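Local coordinates for protein FLUORESCENT IN BLUE LIGHT, chloroplastic (Arabidopsis thaliana, PDB 4YVO), which negatively regulates tetrapyrrole (including chlorophyll) biosynthesis in chloroplasts, probably by repressing glutamyl-tRNA reductase, and is represented here by its TPR domain, at residues A[49-54]-A[79-84]; A[61-66]-A[102-107]; A[90-95]-A[125-130]; A[113-118]-A[135-140]. All coordinates share one frame; numbering follows the deposited sequence.

Contact 1. Residues A[49-54]-A[79-84]; sequences KQELIS and LELAQS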
loop_
_atom_site.group_PDB
_atom_site.type_symbol
_atom_site.label_atom_id
_atom_site.label_comp_id
_atom_site.label_asym_id
_atom_site.label_seq_id
_atom_site.Cartn_x
_atom_site.Cartn_y
_atom_site.Cartn_z
ATOM N N LYS A 49 6.542 -18.770 -3.634
ATOM C CA LYS A 49 5.113 -18.509 -3.514
ATOM C C LYS A 49 4.677 -18.680 -2.066
ATOM O O LYS A 49 3.935 -17.857 -1.537
ATOM C CB LYS A 49 4.306 -19.435 -4.425
ATOM N N GLN A 50 5.166 -19.737 -1.423
ATOM C CA GLN A 50 4.830 -20.005 -0.026
ATOM C C GLN A 50 5.379 -18.949 0.936
ATOM O O GLN A 50 4.678 -18.525 1.856
ATOM C CB GLN A 50 5.297 -21.405 0.389
ATOM N N GLU A 51 6.624 -18.527 0.733
ATOM C CA GLU A 51 7.216 -17.479 1.561
ATOM C C GLU A 51 6.453 -16.172 1.384
ATOM O O GLU A 51 6.210 -15.450 2.346
ATOM C CB GLU A 51 8.687 -17.268 1.203
ATOM C CG GLU A 51 9.467 -16.464 2.230
ATOM C CD GLU A 51 9.722 -17.241 3.510
ATOM O OE1 GLU A 51 9.717 -18.490 3.470
ATOM O OE2 GLU A 51 9.936 -16.603 4.562
ATOM N N LEU A 52 6.084 -15.876 0.140
ATOM C CA LEU A 52 5.313 -14.677 -0.176
ATOM C C LEU A 52 4.001 -14.662 0.608
ATOM O O LEU A 52 3.688 -13.676 1.291
ATOM C CB LEU A 52 5.057 -14.598 -1.685
ATOM C CG LEU A 52 4.124 -13.515 -2.224
ATOM C CD1 LEU A 52 4.527 -12.152 -1.701
ATOM C CD2 LEU A 52 4.151 -13.536 -3.746
ATOM N N ILE A 53 3.248 -15.758 0.513
ATOM C CA ILE A 53 2.017 -15.927 1.284
ATOM C C ILE A 53 2.289 -15.699 2.765
ATOM O O ILE A 53 1.597 -14.923 3.430
ATOM C CB ILE A 53 1.426 -17.356 1.122
ATOM C CG1 ILE A 53 1.135 -17.674 -0.348
ATOM C CG2 ILE A 53 0.182 -17.529 1.986
ATOM C CD1 ILE A 53 0.450 -16.567 -1.112
ATOM N N SER A 54 3.316 -16.376 3.265
ATOM C CA SER A 54 3.701 -16.288 4.668
ATOM C C SER A 54 4.031 -14.860 5.089
ATOM O O SER A 54 3.548 -14.379 6.112
ATOM C CB SER A 54 4.901 -17.194 4.940
ATOM O OG SER A 54 5.283 -17.126 6.303
ATOM N N LEU A 79 7.383 -7.865 -1.148
ATOM C CA LEU A 79 7.494 -7.057 -2.364
ATOM C C LEU A 79 8.564 -7.611 -3.297
ATOM O O LEU A 79 8.342 -7.741 -4.503
ATOM C CB LEU A 79 7.824 -5.602 -2.025
ATOM C CG LEU A 79 7.773 -4.637 -3.213
ATOM C CD1 LEU A 79 6.327 -4.356 -3.598
ATOM C CD2 LEU A 79 8.504 -3.344 -2.891
ATOM N N GLU A 80 9.727 -7.932 -2.736
ATOM C CA GLU A 80 10.834 -8.461 -3.526
ATOM C C GLU A 80 10.447 -9.804 -4.159
ATOM O O GLU A 80 10.709 -10.036 -5.341
ATOM C CB GLU A 80 12.115 -8.570 -2.674
ATOM C CG GLU A 80 13.404 -8.824 -3.475
ATOM C CD GLU A 80 14.691 -8.571 -2.678
ATOM O OE1 GLU A 80 14.808 -7.511 -2.019
ATOM O OE2 GLU A 80 15.603 -9.429 -2.730
ATOM N N LEU A 81 9.811 -10.673 -3.376
ATOM C CA LEU A 81 9.399 -11.986 -3.871
ATOM C C LEU A 81 8.321 -11.875 -4.946
ATOM O O LEU A 81 8.359 -12.593 -5.953
ATOM C CB LEU A 81 8.907 -12.871 -2.722
ATOM C CG LEU A 81 9.956 -13.301 -1.694
ATOM C CD1 LEU A 81 9.304 -14.151 -0.627
ATOM C CD2 LEU A 81 11.098 -14.065 -2.359
ATOM N N ALA A 82 7.360 -10.984 -4.730
ATOM C CA ALA A 82 6.283 -10.785 -5.691
ATOM C C ALA A 82 6.834 -10.262 -7.012
ATOM O O ALA A 82 6.373 -10.645 -8.086
ATOM C CB ALA A 82 5.225 -9.831 -5.131
ATOM N N GLN A 83 7.829 -9.387 -6.928
ATOM C CA GLN A 83 8.477 -8.877 -8.128
ATOM C C GLN A 83 9.255 -9.981 -8.838
ATOM O O GLN A 83 9.207 -10.084 -10.063
ATOM C CB GLN A 83 9.370 -7.685 -7.784
ATOM C CG GLN A 83 8.561 -6.436 -7.448
ATOM C CD GLN A 83 9.393 -5.310 -6.871
ATOM O OE1 GLN A 83 10.556 -5.497 -6.509
ATOM N NE2 GLN A 83 8.794 -4.126 -6.779
ATOM N N SER A 84 9.952 -10.813 -8.070
ATOM C CA SER A 84 10.694 -11.936 -8.646
ATOM C C SER A 84 9.760 -12.909 -9.357
ATOM O O SER A 84 10.094 -13.450 -10.421
ATOM C CB SER A 84 11.480 -12.675 -7.556
ATOM O OG SER A 84 12.110 -13.830 -8.089
#

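Contact 2. Residues A[61-66]-A[102-107]; sequences TFLRNQ and LQRQGK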
loop_
_atom_site.group_PDB
_atom_site.type_symbol
_atom_site.label_atom_id
_atom_site.label_comp_id
_atom_site.label_asym_id
_atom_site.label_seq_id
_atom_site.Cartn_x
_atom_site.Cartn_y
_atom_site.Cartn_z
ATOM N N THR A 61 -0.106 -9.307 10.553
ATOM C CA THR A 61 -0.200 -9.549 11.991
ATOM C C THR A 61 0.615 -8.518 12.775
ATOM O O THR A 61 0.130 -7.954 13.759
ATOM C CB THR A 61 0.243 -10.979 12.347
ATOM O OG1 THR A 61 -0.641 -11.915 11.713
ATOM C CG2 THR A 61 0.202 -11.195 13.856
ATOM N N PHE A 62 1.842 -8.253 12.337
ATOM C CA PHE A 62 2.649 -7.221 12.982
ATOM C C PHE A 62 1.919 -5.871 12.959
ATOM O O PHE A 62 1.915 -5.147 13.950
ATOM C CB PHE A 62 4.015 -7.086 12.303
ATOM C CG PHE A 62 5.015 -8.132 12.716
ATOM C CD1 PHE A 62 5.254 -8.404 14.056
ATOM C CD2 PHE A 62 5.728 -8.837 11.756
ATOM C CE1 PHE A 62 6.188 -9.370 14.429
ATOM C CE2 PHE A 62 6.658 -9.803 12.121
ATOM C CZ PHE A 62 6.890 -10.066 13.458
ATOM N N LEU A 63 1.304 -5.540 11.825
ATOM C CA LEU A 63 0.541 -4.299 11.704
ATOM C C LEU A 63 -0.597 -4.243 12.708
ATOM O O LEU A 63 -0.779 -3.236 13.402
ATOM C CB LEU A 63 -0.033 -4.135 10.294
ATOM C CG LEU A 63 0.755 -3.324 9.269
ATOM C CD1 LEU A 63 -0.153 -3.023 8.089
ATOM C CD2 LEU A 63 1.291 -2.037 9.878
ATOM N N ARG A 64 -1.364 -5.330 12.790
ATOM C CA ARG A 64 -2.486 -5.410 13.720
ATOM C C ARG A 64 -2.023 -5.260 15.163
ATOM O O ARG A 64 -2.760 -4.765 16.016
ATOM C CB ARG A 64 -3.231 -6.739 13.571
ATOM C CG ARG A 64 -4.040 -6.878 12.295
ATOM C CD ARG A 64 -5.070 -8.005 12.424
ATOM N NE ARG A 64 -4.483 -9.240 12.940
ATOM C CZ ARG A 64 -3.882 -10.149 12.181
ATOM N NH1 ARG A 64 -3.784 -9.956 10.870
ATOM N NH2 ARG A 64 -3.375 -11.247 12.730
ATOM N N ASN A 65 -0.800 -5.697 15.431
ATOM C CA ASN A 65 -0.255 -5.667 16.781
ATOM C C ASN A 65 0.623 -4.446 17.045
ATOM O O ASN A 65 1.395 -4.425 18.007
ATOM C CB ASN A 65 0.511 -6.956 17.066
ATOM C CG ASN A 65 -0.404 -8.159 17.183
ATOM O OD1 ASN A 65 -1.559 -8.035 17.602
ATOM N ND2 ASN A 65 0.107 -9.331 16.832
ATOM N N GLN A 66 0.486 -3.428 16.196
ATOM C CA GLN A 66 1.167 -2.149 16.397
ATOM C C GLN A 66 2.683 -2.311 16.417
ATOM O O GLN A 66 3.379 -1.704 17.233
ATOM C CB GLN A 66 0.690 -1.453 17.680
ATOM C CG GLN A 66 -0.772 -1.017 17.669
ATOM C CD GLN A 66 -1.746 -2.175 17.812
ATOM O OE1 GLN A 66 -1.617 -3.014 18.712
ATOM N NE2 GLN A 66 -2.728 -2.230 16.919
ATOM N N LEU A 102 4.512 2.401 6.959
ATOM C CA LEU A 102 5.175 3.696 6.983
ATOM C C LEU A 102 4.279 4.786 7.577
ATOM O O LEU A 102 4.754 5.645 8.323
ATOM C CB LEU A 102 5.674 4.062 5.588
ATOM C CG LEU A 102 6.852 3.198 5.130
ATOM C CD1 LEU A 102 6.967 3.261 3.618
ATOM C CD2 LEU A 102 8.139 3.641 5.809
ATOM N N GLN A 103 2.985 4.741 7.269
ATOM C CA GLN A 103 2.032 5.656 7.902
ATOM C C GLN A 103 2.054 5.526 9.421
ATOM O O GLN A 103 2.056 6.536 10.130
ATOM C CB GLN A 103 0.611 5.413 7.410
ATOM C CG GLN A 103 0.336 5.946 6.032
ATOM C CD GLN A 103 -1.059 5.583 5.568
ATOM O OE1 GLN A 103 -1.263 4.559 4.916
ATOM N NE2 GLN A 103 -2.038 6.396 5.949
ATOM N N ARG A 104 2.065 4.294 9.925
ATOM C CA ARG A 104 2.108 4.069 11.371
ATOM C C ARG A 104 3.368 4.652 12.002
ATOM O O ARG A 104 3.372 5.007 13.178
ATOM C CB ARG A 104 2.049 2.577 11.700
ATOM C CG ARG A 104 0.833 1.857 11.173
ATOM C CD ARG A 104 -0.408 2.133 11.996
ATOM N NE ARG A 104 -1.519 1.318 11.521
ATOM C CZ ARG A 104 -1.742 0.063 11.900
ATOM N NH1 ARG A 104 -0.934 -0.524 12.774
ATOM N NH2 ARG A 104 -2.774 -0.601 11.405
ATOM N N GLN A 105 4.440 4.724 11.218
ATOM C CA GLN A 105 5.710 5.265 11.691
ATOM C C GLN A 105 5.810 6.778 11.504
ATOM O O GLN A 105 6.818 7.383 11.868
ATOM C CB GLN A 105 6.882 4.595 10.972
ATOM C CG GLN A 105 6.997 3.105 11.211
ATOM C CD GLN A 105 8.190 2.516 10.501
ATOM O OE1 GLN A 105 9.322 2.938 10.728
ATOM N NE2 GLN A 105 7.946 1.545 9.627
ATOM N N GLY A 106 4.780 7.388 10.928
ATOM C CA GLY A 106 4.797 8.820 10.675
ATOM C C GLY A 106 5.689 9.201 9.504
ATOM O O GLY A 106 6.101 10.357 9.373
ATOM N N LYS A 107 5.990 8.221 8.654
ATOM C CA LYS A 107 6.816 8.433 7.469
ATOM C C LYS A 107 5.928 8.578 6.240
ATOM O O LYS A 107 5.825 7.673 5.403
ATOM C CB LYS A 107 7.818 7.284 7.310
ATOM C CG LYS A 107 8.841 7.246 8.436
ATOM C CD LYS A 107 9.718 6.009 8.403
ATOM C CE LYS A 107 10.667 6.007 9.593
ATOM N NZ LYS A 107 11.406 4.721 9.745
#

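Contact 3. Residues A[90-95]-A[125-130]; sequences EEKKAA and ESEDSG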
loop_
_atom_site.group_PDB
_atom_site.type_symbol
_atom_site.label_atom_id
_atom_site.label_comp_id
_atom_site.label_asym_id
_atom_site.label_seq_id
_atom_site.Cartn_x
_atom_site.Cartn_y
_atom_site.Cartn_z
ATOM N N GLU A 90 -0.045 -9.729 -6.030
ATOM C CA GLU A 90 0.576 -9.847 -4.717
ATOM C C GLU A 90 1.511 -8.672 -4.453
ATOM O O GLU A 90 1.671 -8.237 -3.307
ATOM C CB GLU A 90 1.317 -11.178 -4.581
ATOM C CG GLU A 90 0.405 -12.393 -4.670
ATOM C CD GLU A 90 -0.773 -12.299 -3.726
ATOM O OE1 GLU A 90 -0.560 -12.374 -2.499
ATOM O OE2 GLU A 90 -1.914 -12.143 -4.207
ATOM N N GLU A 91 2.124 -8.151 -5.512
ATOM C CA GLU A 91 2.978 -6.977 -5.379
ATOM C C GLU A 91 2.201 -5.796 -4.805
ATOM O O GLU A 91 2.705 -5.066 -3.951
ATOM C CB GLU A 91 3.601 -6.597 -6.726
ATOM C CG GLU A 91 4.652 -5.517 -6.612
ATOM C CD GLU A 91 5.229 -5.107 -7.951
ATOM O OE1 GLU A 91 4.878 -5.738 -8.978
ATOM O OE2 GLU A 91 6.036 -4.148 -7.981
ATOM N N LYS A 92 0.976 -5.609 -5.279
ATOM C CA LYS A 92 0.127 -4.544 -4.763
ATOM C C LYS A 92 -0.195 -4.729 -3.279
ATOM O O LYS A 92 -0.259 -3.754 -2.536
ATOM C CB LYS A 92 -1.151 -4.407 -5.611
ATOM C CG LYS A 92 -0.858 -3.827 -6.995
ATOM C CD LYS A 92 -2.098 -3.329 -7.724
ATOM C CE LYS A 92 -3.128 -4.407 -7.926
ATOM N NZ LYS A 92 -4.403 -3.887 -8.550
ATOM N N LYS A 93 -0.389 -5.971 -2.844
ATOM C CA LYS A 93 -0.666 -6.224 -1.431
ATOM C C LYS A 93 0.557 -5.863 -0.579
ATOM O O LYS A 93 0.431 -5.291 0.512
ATOM C CB LYS A 93 -1.064 -7.686 -1.202
ATOM C CG LYS A 93 -2.344 -8.115 -1.918
ATOM C CD LYS A 93 -2.689 -9.568 -1.606
ATOM C CE LYS A 93 -3.808 -10.074 -2.503
ATOM N NZ LYS A 93 -3.979 -11.553 -2.408
ATOM N N ALA A 94 1.740 -6.199 -1.077
ATOM C CA ALA A 94 2.968 -5.875 -0.360
ATOM C C ALA A 94 3.170 -4.360 -0.298
ATOM O O ALA A 94 3.531 -3.818 0.750
ATOM C CB ALA A 94 4.172 -6.566 -1.008
ATOM N N ALA A 95 2.920 -3.681 -1.415
ATOM C CA ALA A 95 3.075 -2.233 -1.466
ATOM C C ALA A 95 2.109 -1.536 -0.508
ATOM O O ALA A 95 2.492 -0.589 0.177
ATOM C CB ALA A 95 2.890 -1.718 -2.889
ATOM N N GLU A 125 -1.341 -3.040 -15.382
ATOM C CA GLU A 125 -1.970 -4.349 -15.527
ATOM C C GLU A 125 -3.436 -4.284 -15.892
ATOM O O GLU A 125 -4.057 -5.322 -16.099
ATOM C CB GLU A 125 -1.846 -5.142 -14.228
ATOM C CG GLU A 125 -0.431 -5.362 -13.780
ATOM C CD GLU A 125 0.377 -6.114 -14.804
ATOM O OE1 GLU A 125 -0.157 -7.070 -15.405
ATOM O OE2 GLU A 125 1.550 -5.740 -15.013
ATOM N N SER A 126 -3.986 -3.075 -15.947
ATOM C CA SER A 126 -5.429 -2.884 -16.127
ATOM C C SER A 126 -6.213 -3.785 -15.174
ATOM O O SER A 126 -7.108 -4.531 -15.582
ATOM C CB SER A 126 -5.837 -3.132 -17.580
ATOM O OG SER A 126 -5.115 -2.275 -18.448
ATOM N N GLU A 127 -5.855 -3.708 -13.898
ATOM C CA GLU A 127 -6.413 -4.559 -12.869
ATOM C C GLU A 127 -6.564 -3.691 -11.628
ATOM O O GLU A 127 -5.587 -3.206 -11.073
ATOM C CB GLU A 127 -5.486 -5.753 -12.626
ATOM C CG GLU A 127 -6.087 -6.847 -11.769
ATOM C CD GLU A 127 -6.041 -6.503 -10.298
ATOM O OE1 GLU A 127 -4.928 -6.304 -9.766
ATOM O OE2 GLU A 127 -7.120 -6.412 -9.679
ATOM N N ASP A 128 -7.806 -3.506 -11.200
ATOM C CA ASP A 128 -8.170 -2.415 -10.298
ATOM C C ASP A 128 -8.192 -2.684 -8.799
ATOM O O ASP A 128 -8.523 -1.771 -8.033
ATOM C CB ASP A 128 -9.535 -1.858 -10.696
ATOM C CG ASP A 128 -10.677 -2.870 -10.508
ATOM O OD1 ASP A 128 -10.508 -3.930 -9.851
ATOM O OD2 ASP A 128 -11.762 -2.606 -11.034
ATOM N N SER A 129 -7.858 -3.908 -8.383
ATOM C CA SER A 129 -7.848 -4.250 -6.956
ATOM C C SER A 129 -7.061 -3.223 -6.143
ATOM O O SER A 129 -5.924 -2.909 -6.486
ATOM C CB SER A 129 -7.302 -5.678 -6.706
ATOM O OG SER A 129 -5.958 -5.861 -7.105
ATOM N N GLY A 130 -7.691 -2.671 -5.105
ATOM C CA GLY A 130 -6.985 -1.862 -4.124
ATOM C C GLY A 130 -6.812 -0.386 -4.437
ATOM O O GLY A 130 -6.305 0.363 -3.600
#

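Contact 4. Residues A[113-118]-A[135-140]; sequences QYHSMV and YGAIAD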
loop_
_atom_site.group_PDB
_atom_site.type_symbol
_atom_site.label_atom_id
_atom_site.label_comp_id
_atom_site.label_asym_id
_atom_site.label_seq_id
_atom_site.Cartn_x
_atom_site.Cartn_y
_atom_site.Cartn_z
ATOM N N GLN A 113 5.032 6.903 -1.628
ATOM C CA GLN A 113 5.773 6.152 -2.642
ATOM C C GLN A 113 5.172 4.756 -2.837
ATOM O O GLN A 113 4.976 4.299 -3.964
ATOM C CB GLN A 113 7.257 6.034 -2.267
ATOM C CG GLN A 113 8.045 5.090 -3.161
ATOM C CD GLN A 113 9.448 4.813 -2.649
ATOM O OE1 GLN A 113 9.928 5.467 -1.719
ATOM N NE2 GLN A 113 10.114 3.835 -3.254
ATOM N N TYR A 114 4.868 4.078 -1.735
ATOM C CA TYR A 114 4.371 2.708 -1.827
ATOM C C TYR A 114 2.891 2.611 -2.185
ATOM O O TYR A 114 2.511 1.782 -3.011
ATOM C CB TYR A 114 4.744 1.897 -0.582
ATOM C CG TYR A 114 6.217 1.550 -0.622
ATOM C CD1 TYR A 114 6.694 0.578 -1.494
ATOM C CD2 TYR A 114 7.139 2.235 0.155
ATOM C CE1 TYR A 114 8.038 0.273 -1.566
ATOM C CE2 TYR A 114 8.492 1.934 0.086
ATOM C CZ TYR A 114 8.931 0.952 -0.778
ATOM O OH TYR A 114 10.274 0.642 -0.853
ATOM N N HIS A 115 2.054 3.466 -1.608
ATOM C CA HIS A 115 0.663 3.491 -2.047
ATOM C C HIS A 115 0.563 3.861 -3.531
ATOM O O HIS A 115 -0.322 3.379 -4.245
ATOM C CB HIS A 115 -0.180 4.448 -1.203
ATOM C CG HIS A 115 -0.355 4.004 0.206
ATOM N ND1 HIS A 115 -0.937 2.804 0.565
ATOM C CD2 HIS A 115 -0.035 4.626 1.383
ATOM C CE1 HIS A 115 -0.961 2.701 1.869
ATOM N NE2 HIS A 115 -0.425 3.769 2.398
ATOM N N SER A 116 1.471 4.717 -3.996
ATOM C CA SER A 116 1.468 5.106 -5.403
ATOM C C SER A 116 1.780 3.921 -6.307
ATOM O O SER A 116 1.299 3.862 -7.431
ATOM C CB SER A 116 2.439 6.256 -5.672
ATOM O OG SER A 116 1.985 7.428 -5.015
ATOM N N MET A 117 2.565 2.969 -5.804
ATOM C CA MET A 117 2.849 1.754 -6.567
ATOM C C MET A 117 1.579 0.958 -6.824
ATOM O O MET A 117 1.432 0.355 -7.884
ATOM C CB MET A 117 3.843 0.855 -5.844
ATOM C CG MET A 117 5.258 1.322 -5.876
ATOM S SD MET A 117 6.268 0.106 -5.035
ATOM C CE MET A 117 5.881 -1.371 -5.963
ATOM N N VAL A 118 0.676 0.929 -5.849
ATOM C CA VAL A 118 -0.598 0.249 -6.039
ATOM C C VAL A 118 -1.300 0.837 -7.261
ATOM O O VAL A 118 -1.773 0.106 -8.135
ATOM C CB VAL A 118 -1.519 0.358 -4.802
ATOM C CG1 VAL A 118 -2.862 -0.294 -5.083
ATOM C CG2 VAL A 118 -0.852 -0.279 -3.588
ATOM N N TYR A 135 -6.137 5.535 -2.873
ATOM C CA TYR A 135 -6.463 6.959 -2.974
ATOM C C TYR A 135 -6.691 7.567 -1.596
ATOM O O TYR A 135 -6.203 8.660 -1.297
ATOM C CB TYR A 135 -7.718 7.197 -3.807
ATOM C CG TYR A 135 -7.579 7.004 -5.296
ATOM C CD1 TYR A 135 -6.468 7.461 -5.992
ATOM C CD2 TYR A 135 -8.579 6.376 -6.010
ATOM C CE1 TYR A 135 -6.368 7.297 -7.363
ATOM C CE2 TYR A 135 -8.492 6.212 -7.369
ATOM C CZ TYR A 135 -7.393 6.668 -8.046
ATOM O OH TYR A 135 -7.342 6.487 -9.406
ATOM N N GLY A 136 -7.461 6.870 -0.765
ATOM C CA GLY A 136 -7.766 7.368 0.561
ATOM C C GLY A 136 -6.522 7.458 1.428
ATOM O O GLY A 136 -6.357 8.420 2.183
ATOM N N ALA A 137 -5.641 6.463 1.322
ATOM C CA ALA A 137 -4.418 6.448 2.118
ATOM C C ALA A 137 -3.487 7.587 1.696
ATOM O O ALA A 137 -2.899 8.269 2.538
ATOM C CB ALA A 137 -3.719 5.111 1.986
ATOM N N ILE A 138 -3.384 7.821 0.389
ATOM C CA ILE A 138 -2.536 8.889 -0.119
ATOM C C ILE A 138 -3.079 10.241 0.326
ATOM O O ILE A 138 -2.312 11.123 0.724
ATOM C CB ILE A 138 -2.394 8.812 -1.659
ATOM C CG1 ILE A 138 -1.558 7.580 -2.030
ATOM C CG2 ILE A 138 -1.755 10.083 -2.217
ATOM C CD1 ILE A 138 -1.695 7.155 -3.481
ATOM N N ALA A 139 -4.402 10.400 0.267
ATOM C CA ALA A 139 -5.034 11.625 0.755
ATOM C C ALA A 139 -4.684 11.861 2.224
ATOM O O ALA A 139 -4.327 12.973 2.614
ATOM C CB ALA A 139 -6.553 11.567 0.567
ATOM N N ASP A 140 -4.786 10.806 3.031
ATOM C CA ASP A 140 -4.454 10.886 4.452
ATOM C C ASP A 140 -2.996 11.287 4.678
ATOM O O ASP A 140 -2.687 12.090 5.569
ATOM C CB ASP A 140 -4.737 9.552 5.150
ATOM C CG ASP A 140 -6.220 9.242 5.243
ATOM O OD1 ASP A 140 -7.050 10.157 5.045
ATOM O OD2 ASP A 140 -6.562 8.074 5.532
#

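Contact 1. Residues A[49-54]-A[79-84]
Different first torsions bring Leu-52 and Leu-81 together between their helices. In Leu-52, CG stands opposite the backbone N (chi1 173°), next to the carbonyl carbon, and the branch end reaches Ala-82; in Leu-81, CG lies opposite the carbonyl carbon (chi1 -67°), and CD1 reaches back to the neighbouring backbone. The evidence for a close approach is that the CA atoms of Leu-52 and Leu-81 are 6.1 Å apart, the nearest such pair across the two segments. Their roots also face each other, Leu-52 CB lying 4.3 Å from Leu-81 CB. Beyond that, Leu-81 CD1 is pressed onto the backbone at Leu-52 N, 3.7 Å away. The same methyl, Leu-81 CD1, lies equally far, 3.7 Å, from Glu-51 CB, so the aliphatic base of this acid is what packs, while in the conformer described its chain bends at chi2 and leads the carboxylate away. Leu-52 in turn sets CD2 on the small residue Ala-82, 4.0 Å from its CA. No hydrogen bond crosses, so the contact is apolar packing, burying 183 Å² in all. Leu-52, itself buried, also touches Glu-90 of helix 88-104. The axes of the two segments pass 9.3 Å apart with N-to-C directions at 144°, the antiparallel two-helix hairpin characteristic of a tetratricopeptide repeat, here TPR 1.

Contact 2. Residues A[61-66]-A[102-107]
Gln-66 and Arg-104 have the nearest CA atoms, 8.1 Å apart; just past the end of helix 48-64, Gln-66 has positive phi (60°) and is the C-prime residue of a Schellman motif. Arg-104 spans the gap. In the conformers described (Arg-104 and Leu-63 each have a second), its chain, bent at chi2, lays NH1 against the backbone of the other helix, and Arg-104 NH1 donates to Leu-63 O over 2.8 Å with an N-H...O angle of 159°. The oxygen lies nearly in the guanidinium plane, at its edge. Leu-63 O has a second donor, Gln-66 N at 3.1 Å, part of the Schellman turn; the two donors come from opposite faces of the carbonyl plane, so the arginine adds to the capping bond without displacing it. Leu-63 CD2 sits over one face of the guanidinium, offset toward its rim and 4.0 Å from Arg-104 NH1. The contact joins the C-terminal end of a TPR 1 helix to that of a TPR 2 helix, at the surface of the domain. Helix 88-104 also closes with a Schellman motif, Gly-106 N bonding back to Gln-103 O and Lys-107 N to Leu-102 O. Pro-68, from helix 68-84, touches Arg-104.

Contact 3. Residues A[90-95]-A[125-130]
The loop between helix 108-125 and helix 131-144, which links TPR 2 to TPR 3, wraps around the ammonium group of Lys-92, a residue of helix 88-104. Lys-92 NZ donates to Ser-129 O at 2.7 Å, lying in the plane of that carbonyl and on a lone pair. A second bond runs from Lys-92 NZ to Glu-127 O, 2.9 Å away. The third joins Lys-92 NZ to Glu-127 OE1 at 2.8 Å and is a salt bridge. Both of these glutamate oxygens are met from above their planes, each by 47°, so the donor does not sit on the carbonyl lone pair of Glu-127 O. With Ser-122 OG of helix 108-125, four oxygens lie within bonding distance of an ammonium that has three protons, so at least one proton must be shared. The lysine chain bends at chi3, and its last carbon, Lys-92 CE, comes within 3.2 Å of Glu-127 OE1. One residue thus offers both its backbone and its carboxylate to the same nitrogen. This is how a TPR 2 helix holds the linker that follows its repeat. Helix 108-125 stops in a Schellman motif at Ser-126, which has positive phi, and Gly-130 takes the N-cap position of helix 131-144. Within the loop Ser-129 N donates to Glu-127 OE2 at 2.9 Å with an angle of 156°, so the carboxylate is held from both its oxygens and its rotation is restrained. Lys-92 is buried, and its charge is met by Glu-127 and by several oxygens, which would be expected to favour the protonated amine.

Contact 4. Residues A[113-118]-A[135-140]
His-115 NE2 is held by a hydrogen bond to Gln-103 OE1 of helix 88-104, and the same ring presents a face to Ala-137. The methyl carbon Ala-137 CB stands 3.6 Å from the His-115 ring centroid and only 10° off the ring normal, which identifies a CH-pi contact over the centre of the ring. His-115 chi1 of -67° sets the imidazole beside its own backbone N and across toward helix 131-144, while the polar bond to Gln-103 limits its turning. Nearer the root, His-115 CB lies 3.5 Å from Ile-138 CG1. The end of the Ile-138 chain, CD1, also comes to 4.0 Å from Ser-116 OG, whose hydroxyl is hydrogen-bonded to Ile-112 O. The axes of the two segments approach to 9.4 Å at 157°, an antiparallel packing between repeats: a TPR 2 helix against one of TPR 3, with the CA atoms of His-115 and Ile-138 nearest at 6.6 Å. The backbone bonds of Val-118 N are weak here, to Tyr-114 O at 3.5 Å and to His-115 O at 3.1 Å. Ile-138 also touches Phe-154 of helix 148-162, and Ala-137 also packs on Gln-103.

In the fold
From the N terminus, contact 1 closes first, pairing helix 48-64 with helix 68-84 inside TPR 1. Contact 2 starts farther along the first helix and reaches helix 88-104, so it crosses contact 1 and ties TPR 1 to TPR 2. Contact 3 lies in series after contact 1 and crosses contact 2; it runs from helix 88-104 to the loop before helix 131-144, with contacts 2 and 3 on opposite sides of the chain's centre. Contact 4 crosses contact 3, follows contact 2 in series and joins helix 108-125 to TPR 3. None nests inside another. Contact 1 touches contact 3 through Gln-83 and Glu-91, while Leu-102 on Tyr-114 links contacts 2 and 4.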